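Local coordinates for protein carbohydrate binding module (Uncultured bacterium, PDB 2W3J) that probably binds uronic acid sugars as a calcium-containing carbohydrate-binding module of family 35, at residues A[99-103]-A[104-108]. Numbering follows the deposited sequence.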
ATOM      1  N   ILE A  99      -0.784  11.261  -5.051  1.00 22.92           N
ATOM      2  CA  ILE A  99       0.052  10.646  -6.060  1.00 22.69           C
ATOM      3  C   ILE A  99      -0.310  11.115  -7.483  1.00 23.17           C
ATOM      4  O   ILE A  99      -1.498  11.194  -7.841  1.00 23.84           O
ATOM      5  CB  ILE A  99      -0.009   9.105  -5.971  1.00 22.30           C
ATOM      6  CG1 ILE A  99      -1.444   8.594  -6.150  1.00 22.79           C
ATOM      7  CG2 ILE A  99       0.511   8.621  -4.615  1.00 22.54           C
ATOM      8  CD1 ILE A  99      -1.527   7.049  -6.320  1.00 21.65           C
ATOM      9  N   PRO A 100       0.713  11.423  -8.294  1.00 23.42           N
ATOM     10  CA  PRO A 100       0.482  11.792  -9.685  1.00 23.44           C
ATOM     11  C   PRO A 100       0.266  10.556 -10.527  1.00 23.56           C
ATOM     12  O   PRO A 100       1.115   9.671 -10.573  1.00 24.35           O
ATOM     13  CB  PRO A 100       1.790  12.504 -10.086  1.00 23.88           C
ATOM     14  CG  PRO A 100       2.867  11.822  -9.213  1.00 24.33           C
ATOM     15  CD  PRO A 100       2.141  11.531  -7.899  1.00 23.47           C
ATOM     16  N   LEU A 101      -0.878  10.487 -11.201  1.00 23.54           N
ATOM     17  CA  LEU A 101      -1.158   9.390 -12.093  1.00 23.54           C
ATOM     18  C   LEU A 101      -1.270   9.875 -13.525  1.00 25.08           C
ATOM     19  O   LEU A 101      -1.701  11.006 -13.784  1.00 26.64           O
ATOM     20  CB  LEU A 101      -2.467   8.692 -11.702  1.00 22.89           C
ATOM     21  CG  LEU A 101      -2.471   8.082 -10.296  1.00 21.83           C
ATOM     22  CD1 LEU A 101      -3.843   7.472 -10.004  1.00 20.97           C
ATOM     23  CD2 LEU A 101      -1.352   7.005 -10.229  1.00 20.72           C
ATOM     24  N   LYS A 102      -0.893   9.017 -14.446  1.00 25.21           N
ATOM     25  CA  LYS A 102      -0.991   9.286 -15.872  0.50 26.14           C
ATOM     26  C   LYS A 102      -2.247   8.624 -16.412  1.00 26.57           C
ATOM     27  O   LYS A 102      -2.767   7.674 -15.805  1.00 26.82           O
ATOM     28  CB  LYS A 102       0.224   8.696 -16.593  0.50 26.25           C
ATOM     29  CG  LYS A 102       1.581   9.199 -16.112  0.50 26.34           C
ATOM     30  CD  LYS A 102       2.653   9.006 -17.190  0.50 29.05           C
ATOM     31  CE  LYS A 102       3.503   7.754 -17.014  0.50 30.30           C
ATOM     32  NZ  LYS A 102       4.811   8.037 -16.339  0.50 30.91           N
ATOM     33  N   ALA A 103      -2.736   9.088 -17.565  1.00 26.42           N
ATOM     34  CA  ALA A 103      -3.818   8.362 -18.199  1.00 26.11           C
ATOM     35  C   ALA A 103      -3.334   6.980 -18.622  1.00 25.68           C
ATOM     36  O   ALA A 103      -2.236   6.839 -19.135  1.00 26.19           O
ATOM     37  CB  ALA A 103      -4.369   9.165 -19.430  1.00 26.64           C
ATOM     38  N   GLY A 104      -4.144   5.952 -18.394  1.00 24.76           N
ATOM     39  CA  GLY A 104      -3.783   4.593 -18.789  1.00 24.60           C
ATOM     40  C   GLY A 104      -3.219   3.870 -17.567  1.00 24.07           C
ATOM     41  O   GLY A 104      -3.576   4.198 -16.446  1.00 23.18           O
ATOM     42  N   THR A 105      -2.346   2.901 -17.795  1.00 24.85           N
ATOM     43  CA  THR A 105      -1.835   2.045 -16.702  1.00 24.53           C
ATOM     44  C   THR A 105      -0.762   2.741 -15.878  1.00 24.31           C
ATOM     45  O   THR A 105       0.125   3.415 -16.425  1.00 24.36           O
ATOM     46  CB  THR A 105      -1.297   0.738 -17.280  1.00 24.89           C
ATOM     47  OG1 THR A 105      -2.360   0.073 -17.981  1.00 26.93           O
ATOM     48  CG2 THR A 105      -0.732  -0.210 -16.163  1.00 24.95           C
ATOM     49  N   ASN A 106      -0.832   2.565 -14.557  1.00 22.29           N
ATOM     50  CA  ASN A 106       0.113   3.168 -13.635  1.00 20.17           C
ATOM     51  C   ASN A 106       0.575   2.077 -12.676  1.00 20.34           C
ATOM     52  O   ASN A 106      -0.177   1.157 -12.392  1.00 19.19           O
ATOM     53  CB  ASN A 106      -0.550   4.237 -12.782  1.00 20.48           C
ATOM     54  CG  ASN A 106      -0.914   5.484 -13.576  1.00 22.47           C
ATOM     55  OD1 ASN A 106      -0.174   6.463 -13.591  1.00 21.59           O
ATOM     56  ND2 ASN A 106      -2.073   5.442 -14.233  1.00 23.10           N
ATOM     57  N   SER A 107       1.801   2.183 -12.175  1.00 19.57           N
ATOM     58  CA  SER A 107       2.242   1.254 -11.124  1.00 19.43           C
ATOM     59  C   SER A 107       2.394   2.042  -9.829  1.00 18.51           C
ATOM     60  O   SER A 107       2.764   3.224  -9.832  1.00 18.63           O
ATOM     61  CB  SER A 107       3.565   0.577 -11.508  1.00 20.60           C
ATOM     62  OG  SER A 107       4.571   1.562 -11.657  1.00 23.45           O
ATOM     63  N   ILE A 108       2.101   1.392  -8.689  1.00 17.64           N
ATOM     64  CA  ILE A 108       2.316   1.987  -7.407  1.00 17.59           C
ATOM     65  C   ILE A 108       3.080   0.926  -6.614  1.00 17.12           C
ATOM     66  O   ILE A 108       2.720  -0.241  -6.663  1.00 16.62           O
ATOM     67  CB  ILE A 108       0.995   2.261  -6.660  1.00 18.15           C
ATOM     68  CG1 ILE A 108       0.121   3.267  -7.445  1.00 19.35           C
ATOM     69  CG2 ILE A 108       1.299   2.773  -5.269  1.00 17.05           C
ATOM     70  CD1 ILE A 108      -1.168   3.637  -6.667  1.00 22.70           C
TER
HETATM   71  O   HOH W   1      -0.046   5.350 -18.910  1.00 42.11           O
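The side-chain amide of Asn106 bonds both the N-H and the C=O of Lys102, closing the turn that carries the chain from one sheet of a beta-sandwich, the fold of this carbohydrate-binding module, to the other. Strand 93-101 pairs with strand 51-60 in one sheet and strand 104-112 with strand 40-47 in the second, so the connection is bridged by a side chain bonded to backbone, not by pairing of the two strands. Lys102 N donates to Asn106 OD1 at 2.8 Å, nearly straight and on a lone pair in the carbonyl plane. Asn106 ND2 returns a bond of 2.8 Å to Lys102 O, which lies almost in the amide plane but is met 21° out of its own carbonyl plane. Asparagine suits this buried position because one flat group offers an acceptor and a donor side by side; with chi1 at -70°, CG stands beside the backbone N and the amide reaches across the turn. An alanine here would probably leave the N-H and C=O of Lys102 without these mates and the turn less firmly fixed. Leu101 lays CD2 against the amide, 3.6 Å from Asn106 OD1, and also packs on Leu45 and Val73. Deeper between the sheets, Ile99 and Ile108 cross at about a right angle, and their branched, wholly apolar side chains suit the sandwich interior. The outer side is looser: the Lys102 chain leads away from the turn, and Ala103, small and exposed, points its CB mostly outward. Gly104 takes a positive phi of 98°, where a CB would clash with Ala103 O. A water donates to both Ala103 O and Thr105 O on this outer side, whereas inside, the methyls Ile99 CD1 and Ile108 CD1 are pressed to 3.4 Å, tighter than usual van der Waals contact.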